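Local atomic coordinates of secretory pathway GDP dissociation inhibitor (Saccharomyces cerevisiae, PDB entry 2BCG), a protein that inhibits the release of GDP from the Rab GTPase SEC4 and so the binding of GTP, and extracts GDP-bound YPT7 from vacuolar membranes. Residues D13-G18 against P290-D295; Q114-Y119 against A327-I332; Y119-G124 against S337-K342; T297-K302 against D409-S414. All blocks are in the same frame, centred on the assembly; numbering follows the deposited sequence. Where two conformers were deposited one is given.

Contact 1 (D13-G18 against P290-D295); sequences DVIVLG and PLVIAD
V14 turns CG1 anti to its backbone N (chi1 178°), and L291 holds CG between its own backbone N and carbonyl carbon (chi1 62°), which brings V14 CG1 to 3.8 Å from L291 CD1. The pair sits near the N-terminal end of two neighbouring strands, 14-17 and 292-294, in the parallel five-stranded sheet of a Rossmann-like domain. The strands run 16° from parallel and are bridged I15 to V292, V16 to I293 and L17 to A294. Four backbone hydrogen bonds form the ladder: I15 N to L291 O, I293 N to I15 O, L17 N to I293 O and D295 N to L17 O; the last is long at 3.3 Å between N and O. On the face of V16 and I293, I293 CD1 lies 4.0 Å from V14 CG1, and L26 and L30 of helix 21-32 pack on I293. On the face of I15, L17, V292 and A294, the L17 and V292 side chains meet at about a right angle, L17 CG 3.8 Å from V292 CG2. G18 has backbone angles that call for glycine, and D295, its OD1 bonded to T297, places OD2 3.8 Å from G18 CA.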
loop_
_atom_site.group_PDB
_atom_site.type_symbol
_atom_site.label_atom_id
_atom_site.label_comp_id
_atom_site.label_asym_id
_atom_site.label_seq_id
_atom_site.Cartn_x
_atom_site.Cartn_y
_atom_site.Cartn_z
ATOM N N ASP A 13 17.092 8.472 -16.170
ATOM C CA ASP A 13 18.126 7.838 -15.326
ATOM C C ASP A 13 17.831 6.360 -15.024
ATOM O O ASP A 13 18.754 5.548 -14.900
ATOM C CB ASP A 13 18.283 8.546 -13.979
ATOM C CG ASP A 13 18.919 9.914 -14.093
ATOM O OD1 ASP A 13 18.342 10.877 -13.571
ATOM O OD2 ASP A 13 20.026 10.031 -14.684
ATOM N N VAL A 14 16.542 6.026 -14.844
ATOM C CA VAL A 14 16.161 4.687 -14.465
ATOM C C VAL A 14 14.790 4.401 -15.085
ATOM O O VAL A 14 13.899 5.286 -15.087
ATOM C CB VAL A 14 16.000 4.594 -12.917
ATOM C CG1 VAL A 14 15.535 3.197 -12.480
ATOM C CG2 VAL A 14 17.310 5.021 -12.173
ATOM N N ILE A 15 14.642 3.202 -15.626
ATOM C CA ILE A 15 13.324 2.652 -15.995
ATOM C C ILE A 15 12.932 1.579 -14.973
ATOM O O ILE A 15 13.740 0.751 -14.594
ATOM C CB ILE A 15 13.342 2.106 -17.436
ATOM C CG1 ILE A 15 13.509 3.295 -18.390
ATOM C CG2 ILE A 15 12.062 1.306 -17.750
ATOM C CD1 ILE A 15 13.789 2.884 -19.849
ATOM N N VAL A 16 11.682 1.639 -14.505
ATOM C CA VAL A 16 11.172 0.648 -13.550
ATOM C C VAL A 16 9.978 -0.050 -14.215
ATOM O O VAL A 16 9.134 0.632 -14.809
ATOM C CB VAL A 16 10.774 1.318 -12.224
ATOM C CG1 VAL A 16 10.368 0.274 -11.176
ATOM C CG2 VAL A 16 11.947 2.181 -11.694
ATOM N N LEU A 17 9.947 -1.379 -14.121
ATOM C CA LEU A 17 8.902 -2.209 -14.746
ATOM C C LEU A 17 8.138 -2.984 -13.692
ATOM O O LEU A 17 8.726 -3.737 -12.891
ATOM C CB LEU A 17 9.484 -3.186 -15.765
ATOM C CG LEU A 17 10.333 -2.506 -16.855
ATOM C CD1 LEU A 17 10.885 -3.595 -17.782
ATOM C CD2 LEU A 17 9.530 -1.478 -17.624
ATOM N N GLY A 18 6.819 -2.792 -13.729
ATOM C CA GLY A 18 5.913 -3.363 -12.739
ATOM C C GLY A 18 5.707 -2.456 -11.552
ATOM O O GLY A 18 6.660 -1.839 -11.030
ATOM N N PRO A 290 20.220 3.986 -18.392
ATOM C CA PRO A 290 21.366 3.092 -18.101
ATOM C C PRO A 290 21.068 1.860 -17.246
ATOM O O PRO A 290 21.866 0.902 -17.235
ATOM C CB PRO A 290 22.348 3.994 -17.343
ATOM C CG PRO A 290 21.668 5.248 -17.064
ATOM C CD PRO A 290 20.382 5.324 -17.802
ATOM N N LEU A 291 19.923 1.846 -16.565
ATOM C CA LEU A 291 19.562 0.663 -15.799
ATOM C C LEU A 291 18.046 0.488 -15.735
ATOM O O LEU A 291 17.288 1.441 -15.938
ATOM C CB LEU A 291 20.160 0.718 -14.376
ATOM C CG LEU A 291 19.724 1.851 -13.457
ATOM C CD1 LEU A 291 18.746 1.237 -12.478
ATOM C CD2 LEU A 291 20.867 2.502 -12.681
ATOM N N VAL A 292 17.644 -0.744 -15.441
ATOM C CA VAL A 292 16.233 -1.072 -15.213
ATOM C C VAL A 292 16.102 -1.775 -13.849
ATOM O O VAL A 292 16.990 -2.536 -13.421
ATOM C CB VAL A 292 15.656 -1.949 -16.376
ATOM C CG1 VAL A 292 16.286 -3.334 -16.420
ATOM C CG2 VAL A 292 14.109 -2.036 -16.283
ATOM N N ILE A 293 14.982 -1.510 -13.180
ATOM C CA ILE A 293 14.556 -2.224 -11.957
ATOM C C ILE A 293 13.220 -2.877 -12.329
ATOM O O ILE A 293 12.358 -2.221 -12.897
ATOM C CB ILE A 293 14.384 -1.241 -10.780
ATOM C CG1 ILE A 293 15.721 -0.535 -10.464
ATOM C CG2 ILE A 293 13.767 -1.964 -9.566
ATOM C CD1 ILE A 293 15.613 0.535 -9.460
ATOM N N ALA A 294 13.065 -4.173 -12.082
ATOM C CA ALA A 294 11.842 -4.843 -12.537
ATOM C C ALA A 294 11.489 -6.044 -11.693
ATOM O O ALA A 294 12.343 -6.597 -10.991
ATOM C CB ALA A 294 11.995 -5.269 -13.967
ATOM N N ASP A 295 10.222 -6.446 -11.752
ATOM C CA ASP A 295 9.851 -7.712 -11.136
ATOM C C ASP A 295 10.093 -8.917 -12.060
ATOM O O ASP A 295 10.324 -8.745 -13.266
ATOM C CB ASP A 295 8.419 -7.646 -10.549
ATOM C CG ASP A 295 7.319 -7.766 -11.596
ATOM O OD1 ASP A 295 7.325 -8.674 -12.454
ATOM O OD2 ASP A 295 6.369 -6.954 -11.515
#

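Contact 2 (Q114-Y119 against A327-I332); sequences QVSGSY and ADSLQI
Q331 faces S118 across the bridge between two parallel strands, and its side chain runs out extended from a CG anti to the backbone N (chi1 160°). CB and CG pass alongside the serine, with CG 3.8 Å from S118 OG, and the tip makes the polar contact: NE2 donates to S118 OG at 2.8 Å, the oxygen lying almost in the amide plane. Y234 also bonds NE2 and S421 bonds OE1, so the amide is fixed at both ends. Beside it the backbones are joined by Q331 N to G117 O and Y119 N to Q331 O, while L330 CD1 reaches Y119 CD1 at 3.7 Å. Before the strands begin, S329 takes over: OG accepts from S116 N at 3.1 Å and donates to D328 OD2 at 2.9 Å. An alanine at S329 would probably leave S116 N with only its weak bond to S329 O and the D328 carboxylate without this donor, freeing it to turn. A water that accepts from D328 N also bonds S116 OG at 2.9 Å, linking the two segments. The junction of strands 118-122 and 330-334 within the mixed sheet thus buries a neutral S118-Q331 pair, while the S329 hydroxyl links S116 N to a carboxylate that probably carries a charge.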
loop_
_atom_site.group_PDB
_atom_site.type_symbol
_atom_site.label_atom_id
_atom_site.label_comp_id
_atom_site.label_asym_id
_atom_site.label_seq_id
_atom_site.Cartn_x
_atom_site.Cartn_y
_atom_site.Cartn_z
ATOM N N GLN A 114 -4.348 -0.674 13.785
ATOM C CA GLN A 114 -3.740 -1.829 14.442
ATOM C C GLN A 114 -4.488 -3.109 14.133
ATOM O O GLN A 114 -5.717 -3.134 14.092
ATOM C CB GLN A 114 -3.769 -1.651 15.953
ATOM C CG GLN A 114 -2.910 -0.515 16.436
ATOM C CD GLN A 114 -2.884 -0.465 17.955
ATOM O OE1 GLN A 114 -3.525 0.390 18.583
ATOM N NE2 GLN A 114 -2.182 -1.409 18.550
ATOM N N VAL A 115 -3.741 -4.187 14.007
ATOM C CA VAL A 115 -4.361 -5.527 13.958
ATOM C C VAL A 115 -4.637 -5.949 15.421
ATOM O O VAL A 115 -3.804 -5.713 16.303
ATOM C CB VAL A 115 -3.380 -6.492 13.231
ATOM C CG1 VAL A 115 -3.817 -7.955 13.358
ATOM C CG2 VAL A 115 -3.214 -6.071 11.739
ATOM N N SER A 116 -5.800 -6.542 15.675
ATOM C CA SER A 116 -6.242 -6.791 17.081
ATOM C C SER A 116 -5.391 -7.757 17.886
ATOM O O SER A 116 -5.290 -7.643 19.136
ATOM C CB SER A 116 -7.691 -7.272 17.112
ATOM O OG SER A 116 -8.480 -6.429 16.309
ATOM N N GLY A 117 -4.769 -8.701 17.220
ATOM C CA GLY A 117 -3.961 -9.674 17.959
ATOM C C GLY A 117 -3.338 -10.691 17.057
ATOM O O GLY A 117 -3.687 -10.756 15.871
ATOM N N SER A 118 -2.414 -11.475 17.624
ATOM C CA SER A 118 -1.788 -12.628 16.945
ATOM C C SER A 118 -2.122 -13.826 17.825
ATOM O O SER A 118 -1.935 -13.759 19.051
ATOM C CB SER A 118 -0.271 -12.440 16.816
ATOM O OG SER A 118 0.363 -13.595 16.269
ATOM N N TYR A 119 -2.622 -14.903 17.201
ATOM C CA TYR A 119 -3.052 -16.137 17.901
ATOM C C TYR A 119 -2.197 -17.279 17.453
ATOM O O TYR A 119 -1.819 -17.336 16.292
ATOM C CB TYR A 119 -4.515 -16.478 17.569
ATOM C CG TYR A 119 -5.503 -15.554 18.226
ATOM C CD1 TYR A 119 -5.623 -14.233 17.816
ATOM C CD2 TYR A 119 -6.311 -16.010 19.238
ATOM C CE1 TYR A 119 -6.527 -13.378 18.417
ATOM C CE2 TYR A 119 -7.213 -15.167 19.863
ATOM C CZ TYR A 119 -7.307 -13.845 19.446
ATOM O OH TYR A 119 -8.221 -12.985 20.038
ATOM N N ALA A 327 -12.792 -10.445 17.094
ATOM C CA ALA A 327 -11.754 -9.505 16.621
ATOM C C ALA A 327 -12.054 -9.002 15.213
ATOM O O ALA A 327 -12.513 -9.760 14.369
ATOM C CB ALA A 327 -10.383 -10.195 16.650
ATOM N N ASP A 328 -11.740 -7.738 14.941
ATOM C CA ASP A 328 -11.927 -7.207 13.586
ATOM C C ASP A 328 -10.805 -7.597 12.643
ATOM O O ASP A 328 -10.986 -7.491 11.421
ATOM C CB ASP A 328 -12.212 -5.690 13.534
ATOM C CG ASP A 328 -11.068 -4.841 14.020
ATOM O OD1 ASP A 328 -11.365 -3.698 14.476
ATOM O OD2 ASP A 328 -9.889 -5.224 13.931
ATOM N N SER A 329 -9.704 -8.093 13.195
ATOM C CA SER A 329 -8.519 -8.434 12.416
ATOM C C SER A 329 -7.619 -9.241 13.315
ATOM O O SER A 329 -7.571 -9.020 14.550
ATOM C CB SER A 329 -7.781 -7.175 11.915
ATOM O OG SER A 329 -7.393 -6.321 13.009
ATOM N N LEU A 330 -6.884 -10.160 12.719
ATOM C CA LEU A 330 -5.931 -10.937 13.500
ATOM C C LEU A 330 -5.025 -11.718 12.585
ATOM O O LEU A 330 -5.323 -11.909 11.385
ATOM C CB LEU A 330 -6.618 -11.895 14.490
ATOM C CG LEU A 330 -7.489 -12.985 13.851
ATOM C CD1 LEU A 330 -7.286 -14.373 14.516
ATOM C CD2 LEU A 330 -8.993 -12.633 13.806
ATOM N N GLN A 331 -3.935 -12.209 13.166
ATOM C CA GLN A 331 -3.133 -13.259 12.588
ATOM C C GLN A 331 -3.373 -14.562 13.334
ATOM O O GLN A 331 -3.462 -14.543 14.570
ATOM C CB GLN A 331 -1.645 -12.892 12.732
ATOM C CG GLN A 331 -0.687 -14.088 12.607
ATOM C CD GLN A 331 0.736 -13.639 12.509
ATOM O OE1 GLN A 331 1.312 -13.569 11.414
ATOM N NE2 GLN A 331 1.326 -13.329 13.656
ATOM N N ILE A 332 -3.469 -15.669 12.606
ATOM C CA ILE A 332 -3.314 -16.967 13.257
ATOM C C ILE A 332 -2.009 -17.595 12.781
ATOM O O ILE A 332 -1.728 -17.583 11.569
ATOM C CB ILE A 332 -4.487 -17.936 12.947
ATOM C CG1 ILE A 332 -5.829 -17.340 13.387
ATOM C CG2 ILE A 332 -4.262 -19.282 13.651
ATOM C CD1 ILE A 332 -7.050 -18.187 12.925
HETATM O O HOH W 1 -11.148 -6.013 17.236
#

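Contact 3 (Y119-G124 against S337-K342); sequences YVFKQG and SQLGRK
Q338 meets F121 and Q123 at the far end of strand 118-122, and nearly all of the tight packing between the two segments belongs to this one glutamine. It ties a loop joining two strands of the mixed sheet to the end of a third. Its CB comes up at the edge of the F121 ring, near the ring plane, 3.7 Å from CD2. CG lies 3.4 Å from F121 O. A bend at chi2 (-62°) then turns the amide toward the end of the strand, and OE1 accepts from Q123 N at 2.8 Å. The N-H points well at the oxygen, with 159° at the hydrogen, but the donor sits 39° above the carbonyl plane of the amide and not on a lone pair. The same oxygen is 3.5 Å from K122 CA, so the side chain follows the backbone from F121 to Q123 just where the strand gives out. NE2, at the other corner of the amide, has a weak hydrogen bond to E193.

Away from this grip the contact thins. L339 adds one apolar touch, its CD2 4.3 Å from F121 CE2, and Q123 is exposed. K122 starts out away from the loop, and its NZ binds L141 O. The loop carrying Q338 connects strands 330-334 and 345-351; I334 of the first of these packs against both F121 and L339, L385 also covers F121, and E193 brings in helix 189-199.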
loop_
_atom_site.group_PDB
_atom_site.type_symbol
_atom_site.label_atom_id
_atom_site.label_comp_id
_atom_site.label_asym_id
_atom_site.label_seq_id
_atom_site.Cartn_x
_atom_site.Cartn_y
_atom_site.Cartn_z
ATOM N N TYR A 119 -2.622 -14.903 17.201
ATOM C CA TYR A 119 -3.052 -16.137 17.901
ATOM C C TYR A 119 -2.197 -17.279 17.453
ATOM O O TYR A 119 -1.819 -17.336 16.292
ATOM C CB TYR A 119 -4.515 -16.478 17.569
ATOM C CG TYR A 119 -5.503 -15.554 18.226
ATOM C CD1 TYR A 119 -5.623 -14.233 17.816
ATOM C CD2 TYR A 119 -6.311 -16.010 19.238
ATOM C CE1 TYR A 119 -6.527 -13.378 18.417
ATOM C CE2 TYR A 119 -7.213 -15.167 19.863
ATOM C CZ TYR A 119 -7.307 -13.845 19.446
ATOM O OH TYR A 119 -8.221 -12.985 20.038
ATOM N N VAL A 120 -1.896 -18.190 18.376
ATOM C CA VAL A 120 -1.118 -19.372 18.054
ATOM C C VAL A 120 -1.968 -20.609 18.271
ATOM O O VAL A 120 -2.726 -20.677 19.235
ATOM C CB VAL A 120 0.238 -19.420 18.843
ATOM C CG1 VAL A 120 0.038 -19.654 20.372
ATOM C CG2 VAL A 120 1.193 -20.437 18.241
ATOM N N PHE A 121 -1.874 -21.548 17.332
ATOM C CA PHE A 121 -2.574 -22.832 17.387
ATOM C C PHE A 121 -1.800 -23.837 18.226
ATOM O O PHE A 121 -0.591 -24.003 18.055
ATOM C CB PHE A 121 -2.681 -23.316 15.942
ATOM C CG PHE A 121 -3.374 -24.631 15.734
ATOM C CD1 PHE A 121 -4.704 -24.677 15.306
ATOM C CD2 PHE A 121 -2.664 -25.821 15.843
ATOM C CE1 PHE A 121 -5.327 -25.890 14.995
ATOM C CE2 PHE A 121 -3.275 -27.034 15.556
ATOM C CZ PHE A 121 -4.608 -27.078 15.148
ATOM N N LYS A 122 -2.503 -24.502 19.135
ATOM C CA LYS A 122 -1.877 -25.589 19.911
ATOM C C LYS A 122 -2.946 -26.656 20.103
ATOM O O LYS A 122 -4.001 -26.383 20.656
ATOM C CB LYS A 122 -1.326 -25.058 21.258
ATOM C CG LYS A 122 -0.636 -26.130 22.162
ATOM C CD LYS A 122 -0.293 -25.558 23.554
ATOM C CE LYS A 122 0.991 -24.706 23.567
ATOM N NZ LYS A 122 1.686 -24.648 24.939
ATOM N N GLN A 123 -2.691 -27.861 19.591
ATOM C CA GLN A 123 -3.593 -29.018 19.788
ATOM C C GLN A 123 -5.059 -28.702 19.452
ATOM O O GLN A 123 -5.957 -28.956 20.271
ATOM C CB GLN A 123 -3.505 -29.541 21.240
ATOM C CG GLN A 123 -2.195 -30.232 21.615
ATOM C CD GLN A 123 -2.013 -30.344 23.138
ATOM O OE1 GLN A 123 -2.901 -30.825 23.849
ATOM N NE2 GLN A 123 -0.869 -29.869 23.640
ATOM N N GLY A 124 -5.295 -28.130 18.272
ATOM C CA GLY A 124 -6.647 -27.905 17.774
ATOM C C GLY A 124 -7.335 -26.616 18.211
ATOM O O GLY A 124 -8.404 -26.274 17.683
ATOM N N SER A 337 5.111 -27.863 14.153
ATOM C CA SER A 337 5.131 -29.031 15.042
ATOM C C SER A 337 3.711 -29.480 15.395
ATOM O O SER A 337 3.467 -30.645 15.679
ATOM C CB SER A 337 5.880 -28.710 16.329
ATOM O OG SER A 337 4.977 -28.251 17.336
ATOM N N GLN A 338 2.757 -28.560 15.370
ATOM C CA GLN A 338 1.374 -28.914 15.706
ATOM C C GLN A 338 0.643 -29.755 14.651
ATOM O O GLN A 338 -0.417 -30.350 14.915
ATOM C CB GLN A 338 0.583 -27.639 15.984
ATOM C CG GLN A 338 1.075 -26.903 17.215
ATOM C CD GLN A 338 0.920 -27.725 18.464
ATOM O OE1 GLN A 338 -0.110 -28.339 18.696
ATOM N NE2 GLN A 338 1.957 -27.746 19.270
ATOM N N LEU A 339 1.203 -29.781 13.450
ATOM C CA LEU A 339 0.599 -30.508 12.341
ATOM C C LEU A 339 1.558 -31.501 11.700
ATOM O O LEU A 339 1.224 -32.066 10.659
ATOM C CB LEU A 339 0.076 -29.536 11.275
ATOM C CG LEU A 339 -1.109 -28.633 11.650
ATOM C CD1 LEU A 339 -1.496 -27.784 10.440
ATOM C CD2 LEU A 339 -2.323 -29.442 12.156
ATOM N N GLY A 340 2.748 -31.674 12.285
ATOM C CA GLY A 340 3.761 -32.583 11.729
ATOM C C GLY A 340 4.242 -32.098 10.373
ATOM O O GLY A 340 4.534 -32.898 9.467
ATOM N N ARG A 341 4.288 -30.771 10.235
ATOM C CA ARG A 341 4.693 -30.124 9.003
ATOM C C ARG A 341 6.128 -29.619 8.997
ATOM O O ARG A 341 6.814 -29.586 10.038
ATOM C CB ARG A 341 3.750 -28.934 8.719
ATOM C CG ARG A 341 2.403 -29.347 8.198
ATOM C CD ARG A 341 1.498 -28.130 7.866
ATOM N NE ARG A 341 2.058 -27.254 6.829
ATOM C CZ ARG A 341 1.950 -27.437 5.507
ATOM N NH1 ARG A 341 1.291 -28.482 4.984
ATOM N NH2 ARG A 341 2.511 -26.547 4.695
ATOM N N LYS A 342 6.568 -29.192 7.814
ATOM C CA LYS A 342 7.872 -28.559 7.654
ATOM C C LYS A 342 7.783 -27.036 7.725
ATOM O O LYS A 342 8.800 -26.367 7.907
ATOM C CB LYS A 342 8.495 -28.967 6.316
ATOM C CG LYS A 342 8.609 -30.494 6.131
ATOM C CD LYS A 342 9.052 -30.859 4.727
ATOM C CE LYS A 342 9.306 -32.372 4.629
ATOM N NZ LYS A 342 10.203 -32.759 3.481
#

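Contact 4 (T297-K302 against D409-S414); sequences TYFPEK and DNIYLS
The contact lies at the edge of the parallel Rossmann-like sheet, where outer strand 411-413 is covered by the connection that leaves strand 292-294 and ends in a short 3-10 turn at 300-302. F299 is its central group. I411 sets CG2 over the middle of one ring face, 3.9 Å from the centroid and only 3° off the normal, a CH-pi contact. From the same residue CD1 reaches F299 CE2 at 4.0 Å. L413 meets the ring obliquely, its side chain at about a right angle to that of F299, with CD2 3.7 Å from F299 CD1; its other branch, CD1, lies 3.6 Å from K302 CB. V292 and A294 of the neighbouring strand and V268 and Y270 of strand 267-271 also pack on F299, which is buried.

At the margin K302 and D409 approach tip to tip. In one of two deposited conformers K302 bends at chi2 (-86°), and NZ forms a salt bridge, perhaps intermittent, with D409 OD1 at 3.1 Å, using that oxygen's anti lone pair. The second oxygen of D409 closes an Asx turn at the start of the strand. An alanine at D409 would probably leave the I411 N-H without its side-chain acceptor, and K302 without this counter-charge. In that turn I411 N donates to D409 OD2 at 3.1 Å, from above the carboxylate plane.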
loop_
_atom_site.group_PDB
_atom_site.type_symbol
_atom_site.label_atom_id
_atom_site.label_comp_id
_atom_site.label_asym_id
_atom_site.label_seq_id
_atom_site.Cartn_x
_atom_site.Cartn_y
_atom_site.Cartn_z
ATOM N N THR A 297 8.317 -11.005 -13.578
ATOM C CA THR A 297 7.449 -11.263 -14.738
ATOM C C THR A 297 7.940 -10.573 -16.009
ATOM O O THR A 297 7.527 -10.948 -17.112
ATOM C CB THR A 297 5.981 -10.856 -14.483
ATOM O OG1 THR A 297 5.882 -9.433 -14.488
ATOM C CG2 THR A 297 5.441 -11.438 -13.143
ATOM N N TYR A 298 8.821 -9.580 -15.868
ATOM C CA TYR A 298 9.375 -8.890 -17.043
ATOM C C TYR A 298 10.623 -9.548 -17.606
ATOM O O TYR A 298 10.982 -9.268 -18.749
ATOM C CB TYR A 298 9.685 -7.418 -16.727
ATOM C CG TYR A 298 8.413 -6.660 -16.523
ATOM C CD1 TYR A 298 7.741 -6.025 -17.605
ATOM C CD2 TYR A 298 7.817 -6.630 -15.268
ATOM C CE1 TYR A 298 6.529 -5.349 -17.413
ATOM C CE2 TYR A 298 6.579 -5.964 -15.070
ATOM C CZ TYR A 298 5.969 -5.317 -16.135
ATOM O OH TYR A 298 4.772 -4.669 -15.958
ATOM N N PHE A 299 11.276 -10.372 -16.802
ATOM C CA PHE A 299 12.556 -11.007 -17.192
ATOM C C PHE A 299 12.571 -12.417 -16.612
ATOM O O PHE A 299 13.439 -12.724 -15.786
ATOM C CB PHE A 299 13.775 -10.235 -16.663
ATOM C CG PHE A 299 13.956 -8.877 -17.268
ATOM C CD1 PHE A 299 13.389 -7.748 -16.680
ATOM C CD2 PHE A 299 14.726 -8.715 -18.425
ATOM C CE1 PHE A 299 13.591 -6.469 -17.247
ATOM C CE2 PHE A 299 14.915 -7.452 -18.986
ATOM C CZ PHE A 299 14.347 -6.330 -18.405
ATOM N N PRO A 300 11.634 -13.269 -17.052
ATOM C CA PRO A 300 11.564 -14.617 -16.475
ATOM C C PRO A 300 12.845 -15.420 -16.700
ATOM O O PRO A 300 13.248 -16.202 -15.819
ATOM C CB PRO A 300 10.350 -15.261 -17.175
ATOM C CG PRO A 300 10.145 -14.470 -18.435
ATOM C CD PRO A 300 10.587 -13.046 -18.080
ATOM N N GLU A 301 13.503 -15.178 -17.837
ATOM C CA GLU A 301 14.777 -15.857 -18.134
ATOM C C GLU A 301 15.919 -15.510 -17.173
ATOM O O GLU A 301 16.855 -16.301 -17.028
ATOM C CB GLU A 301 15.224 -15.694 -19.602
ATOM C CG GLU A 301 14.553 -14.619 -20.439
ATOM C CD GLU A 301 15.003 -13.198 -20.109
ATOM O OE1 GLU A 301 16.201 -12.849 -20.302
ATOM O OE2 GLU A 301 14.130 -12.413 -19.704
ATOM N N LYS A 302 15.821 -14.357 -16.496
ATOM C CA LYS A 302 16.854 -13.877 -15.591
ATOM C C LYS A 302 16.554 -14.239 -14.141
ATOM O O LYS A 302 17.274 -13.788 -13.226
ATOM C CB LYS A 302 16.965 -12.348 -15.677
ATOM C CG LYS A 302 17.386 -11.799 -17.023
ATOM C CD LYS A 302 18.905 -11.763 -17.162
ATOM C CE LYS A 302 19.315 -11.446 -18.591
ATOM N NZ LYS A 302 20.773 -11.175 -18.687
ATOM N N ASP A 409 24.576 -6.625 -15.837
ATOM C CA ASP A 409 23.687 -6.330 -16.987
ATOM C C ASP A 409 22.829 -5.047 -16.711
ATOM O O ASP A 409 22.102 -4.614 -17.600
ATOM C CB ASP A 409 22.806 -7.573 -17.361
ATOM C CG ASP A 409 22.010 -8.111 -16.187
ATOM O OD1 ASP A 409 21.371 -9.213 -16.297
ATOM O OD2 ASP A 409 22.042 -7.435 -15.147
ATOM N N ASN A 410 22.974 -4.421 -15.529
ATOM C CA ASN A 410 22.118 -3.301 -15.056
ATOM C C ASN A 410 20.633 -3.658 -15.082
ATOM O O ASN A 410 19.801 -2.796 -15.347
ATOM C CB ASN A 410 22.422 -1.979 -15.783
ATOM C CG ASN A 410 23.802 -1.402 -15.420
ATOM O OD1 ASN A 410 24.285 -1.517 -14.278
ATOM N ND2 ASN A 410 24.437 -0.755 -16.408
ATOM N N ILE A 411 20.331 -4.927 -14.814
ATOM C CA ILE A 411 18.952 -5.412 -14.703
ATOM C C ILE A 411 18.756 -5.908 -13.278
ATOM O O ILE A 411 19.156 -7.046 -12.901
ATOM C CB ILE A 411 18.644 -6.490 -15.742
ATOM C CG1 ILE A 411 18.810 -5.911 -17.159
ATOM C CG2 ILE A 411 17.239 -7.048 -15.551
ATOM C CD1 ILE A 411 18.796 -6.950 -18.259
ATOM N N TYR A 412 18.140 -5.021 -12.495
ATOM C CA TYR A 412 18.049 -5.177 -11.050
ATOM C C TYR A 412 16.638 -5.689 -10.740
ATOM O O TYR A 412 15.651 -4.981 -10.913
ATOM C CB TYR A 412 18.312 -3.844 -10.352
ATOM C CG TYR A 412 19.735 -3.354 -10.585
ATOM C CD1 TYR A 412 20.030 -2.425 -11.622
ATOM C CD2 TYR A 412 20.779 -3.868 -9.848
ATOM C CE1 TYR A 412 21.368 -1.996 -11.861
ATOM C CE2 TYR A 412 22.126 -3.444 -10.077
ATOM C CZ TYR A 412 22.399 -2.518 -11.074
ATOM O OH TYR A 412 23.691 -2.089 -11.289
ATOM N N LEU A 413 16.570 -6.946 -10.329
ATOM C CA LEU A 413 15.278 -7.623 -10.169
ATOM C C LEU A 413 14.915 -7.835 -8.734
ATOM O O LEU A 413 15.762 -8.133 -7.861
ATOM C CB LEU A 413 15.305 -8.965 -10.895
ATOM C CG LEU A 413 15.591 -8.819 -12.401
ATOM C CD1 LEU A 413 15.851 -10.142 -13.101
ATOM C CD2 LEU A 413 14.523 -7.994 -13.132
ATOM N N SER A 414 13.613 -7.708 -8.476
ATOM C CA SER A 414 13.108 -8.001 -7.139
ATOM C C SER A 414 12.773 -9.485 -6.972
ATOM O O SER A 414 12.608 -10.225 -7.966
ATOM C CB SER A 414 11.847 -7.143 -6.869
ATOM O OG SER A 414 10.866 -7.409 -7.876
#

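Overall arrangement
The four contacts fall into two pairs on two sheets. Contacts 1 and 4, with centres about 9 Å apart, share the parallel sheet, where strands 292-294 and 411-413 are neighbours; Y412 probably bonds through its backbone to V292 and A294. Contacts 2 and 3, centres about 18 Å apart, share Y119 and strand 118-122 of the mixed sheet. Contacts 1 and 2 lie about 37 Å apart, centre to centre, on opposite sides of the chain's centre. Segments 13-18, 114-119 and 119-124 come first along the chain, then 290-295, 297-302, 327-332, 337-342 and 409-414. The chain therefore crosses repeatedly between the parallel sheet and the mixed sheet, whose contacts lie nearer the bound geranylgeranyl groups.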